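Local coordinates for uridine phosphorylase (Phytophthora capsici LT1534, PDB 6KD3), which catalyses the reversible phosphorolysis of uridine, releasing uracil and ribose 1-phosphate, as a member of the phosphorylase superfamily, at residues 212-216 and 217-221. Sequence-based numbering, arbitrary orientation.
Sequences DFYEG and QGRLD
With CG of Phe213 trans to its backbone N (chi1 174°) and the chain of Arg219 bent at chi3, ring and guanidinium are brought together around a type I beta turn that runs from Glu215 to Gly218. The turn lies in the long loop after strand 206-209 of the phosphorylase-superfamily fold. Its i+3 to i bond, Gly218 N to Glu215 O, measures 3.3 Å, and the donor stands above the carbonyl plane; a weak bond from Gln217 N to Asp212 O (3.4 Å) spans the helically wound residues 213-216. Over one face of the Arg219 guanidinium lies CE1 of Phe213, 3.4 Å from Arg219 NE and displaced toward the rim. The two planes are inclined at 44°, so this is a tilted contact and not a parallel stack. Tyr214 CE1 and CD1 lie near the plane of the same guanidinium, at its edge, with CE1 3.7 Å from Arg219 NE, while one face of the Tyr214 ring receives Phe213 CD1. Arg219 NH2 also forms a salt bridge with Asp221 OD2 (3.4 Å), its hydrogen bond weak, and a weak bond to Asp279 O. The loop belongs to the dimer interface: Phe213 meets His34 of the second subunit edge-to-face, and Glu215 pairs with Arg178 of that subunit. At the edge of the Tyr214 ring the Asp221 carboxylate is turned 74° to it, with OD1 in the ring plane, 3.4 Å from Tyr214 CE1.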
loop_
_atom_site.group_PDB
_atom_site.type_symbol
_atom_site.label_atom_id
_atom_site.label_comp_id
_atom_site.label_asym_id
_atom_site.label_seq_id
_atom_site.Cartn_x
_atom_site.Cartn_y
_atom_site.Cartn_z
ATOM N N ASP A 212 -7.271 -6.076 5.623
ATOM C CA ASP A 212 -6.605 -7.374 5.579
ATOM C C ASP A 212 -7.279 -8.272 4.544
ATOM O O ASP A 212 -8.395 -8.759 4.767
ATOM C CB ASP A 212 -6.582 -8.026 6.946
ATOM C CG ASP A 212 -5.460 -9.014 7.064
ATOM O OD1 ASP A 212 -4.888 -9.324 5.990
ATOM O OD2 ASP A 212 -5.138 -9.453 8.200
ATOM N N PHE A 213 -6.577 -8.484 3.417
ATOM C CA PHE A 213 -7.073 -9.292 2.314
ATOM C C PHE A 213 -7.523 -10.674 2.769
ATOM O O PHE A 213 -8.430 -11.251 2.170
ATOM C CB PHE A 213 -5.986 -9.423 1.253
ATOM C CG PHE A 213 -6.334 -10.366 0.134
ATOM C CD1 PHE A 213 -6.215 -11.727 0.301
ATOM C CD2 PHE A 213 -6.756 -9.890 -1.091
ATOM C CE1 PHE A 213 -6.520 -12.598 -0.703
ATOM C CE2 PHE A 213 -7.044 -10.740 -2.099
ATOM C CZ PHE A 213 -6.933 -12.110 -1.908
ATOM N N TYR A 214 -6.897 -11.250 3.790
ATOM C CA TYR A 214 -7.176 -12.642 4.115
ATOM C C TYR A 214 -8.184 -12.783 5.246
ATOM O O TYR A 214 -9.273 -13.336 5.046
ATOM C CB TYR A 214 -5.867 -13.393 4.400
ATOM C CG TYR A 214 -5.359 -13.944 3.099
ATOM C CD1 TYR A 214 -6.013 -15.023 2.472
ATOM C CD2 TYR A 214 -4.306 -13.344 2.441
ATOM C CE1 TYR A 214 -5.586 -15.509 1.244
ATOM C CE2 TYR A 214 -3.873 -13.823 1.212
ATOM C CZ TYR A 214 -4.520 -14.899 0.625
ATOM O OH TYR A 214 -4.086 -15.360 -0.578
ATOM N N GLU A 215 -7.867 -12.277 6.421
ATOM C CA GLU A 215 -8.797 -12.515 7.508
ATOM C C GLU A 215 -9.952 -11.542 7.454
ATOM O O GLU A 215 -11.087 -11.913 7.759
ATOM C CB GLU A 215 -8.085 -12.403 8.844
ATOM C CG GLU A 215 -6.920 -13.312 9.050
ATOM C CD GLU A 215 -6.325 -13.025 10.357
ATOM O OE1 GLU A 215 -5.255 -12.394 10.402
ATOM O OE2 GLU A 215 -6.985 -13.377 11.351
ATOM N N GLY A 216 -9.671 -10.279 7.108
ATOM C CA GLY A 216 -10.727 -9.278 7.074
ATOM C C GLY A 216 -11.849 -9.710 6.166
ATOM O O GLY A 216 -13.009 -9.841 6.585
ATOM N N GLN A 217 -11.499 -10.027 4.953
ATOM C CA GLN A 217 -12.364 -10.461 3.880
ATOM C C GLN A 217 -13.098 -11.774 4.156
ATOM O O GLN A 217 -13.596 -12.319 3.198
ATOM C CB GLN A 217 -11.498 -10.570 2.629
ATOM C CG GLN A 217 -10.729 -9.315 2.375
ATOM C CD GLN A 217 -10.807 -8.873 0.943
ATOM O OE1 GLN A 217 -11.245 -9.628 0.060
ATOM N NE2 GLN A 217 -10.371 -7.640 0.685
ATOM N N GLY A 218 -13.228 -12.352 5.349
ATOM C CA GLY A 218 -13.752 -13.697 5.510
ATOM C C GLY A 218 -12.762 -14.836 5.291
ATOM O O GLY A 218 -12.838 -15.849 5.987
ATOM N N ARG A 219 -11.793 -14.673 4.403
ATOM C CA ARG A 219 -11.270 -15.810 3.656
ATOM C C ARG A 219 -10.644 -16.900 4.531
ATOM O O ARG A 219 -10.299 -16.701 5.699
ATOM C CB ARG A 219 -10.267 -15.315 2.637
ATOM C CG ARG A 219 -10.805 -14.121 1.910
ATOM C CD ARG A 219 -9.716 -13.543 1.147
ATOM N NE ARG A 219 -9.046 -14.555 0.351
ATOM C CZ ARG A 219 -9.416 -14.909 -0.871
ATOM N NH1 ARG A 219 -10.460 -14.332 -1.451
ATOM N NH2 ARG A 219 -8.729 -15.839 -1.514
ATOM N N LEU A 220 -10.505 -18.082 3.923
ATOM C CA LEU A 220 -10.206 -19.340 4.603
ATOM C C LEU A 220 -8.882 -19.930 4.144
ATOM O O LEU A 220 -8.690 -21.146 4.222
ATOM C CB LEU A 220 -11.320 -20.374 4.372
ATOM C CG LEU A 220 -12.638 -20.370 5.156
ATOM C CD1 LEU A 220 -13.759 -21.250 4.506
ATOM C CD2 LEU A 220 -12.349 -20.822 6.594
ATOM N N ASP A 221 -7.974 -19.102 3.649
ATOM C CA ASP A 221 -6.700 -19.582 3.146
ATOM C C ASP A 221 -5.608 -18.535 3.410
ATOM O O ASP A 221 -4.838 -18.152 2.526
ATOM C CB ASP A 221 -6.844 -19.910 1.669
ATOM C CG ASP A 221 -7.431 -18.771 0.921
ATOM O OD1 ASP A 221 -7.951 -17.891 1.631
ATOM O OD2 ASP A 221 -7.377 -18.729 -0.338
#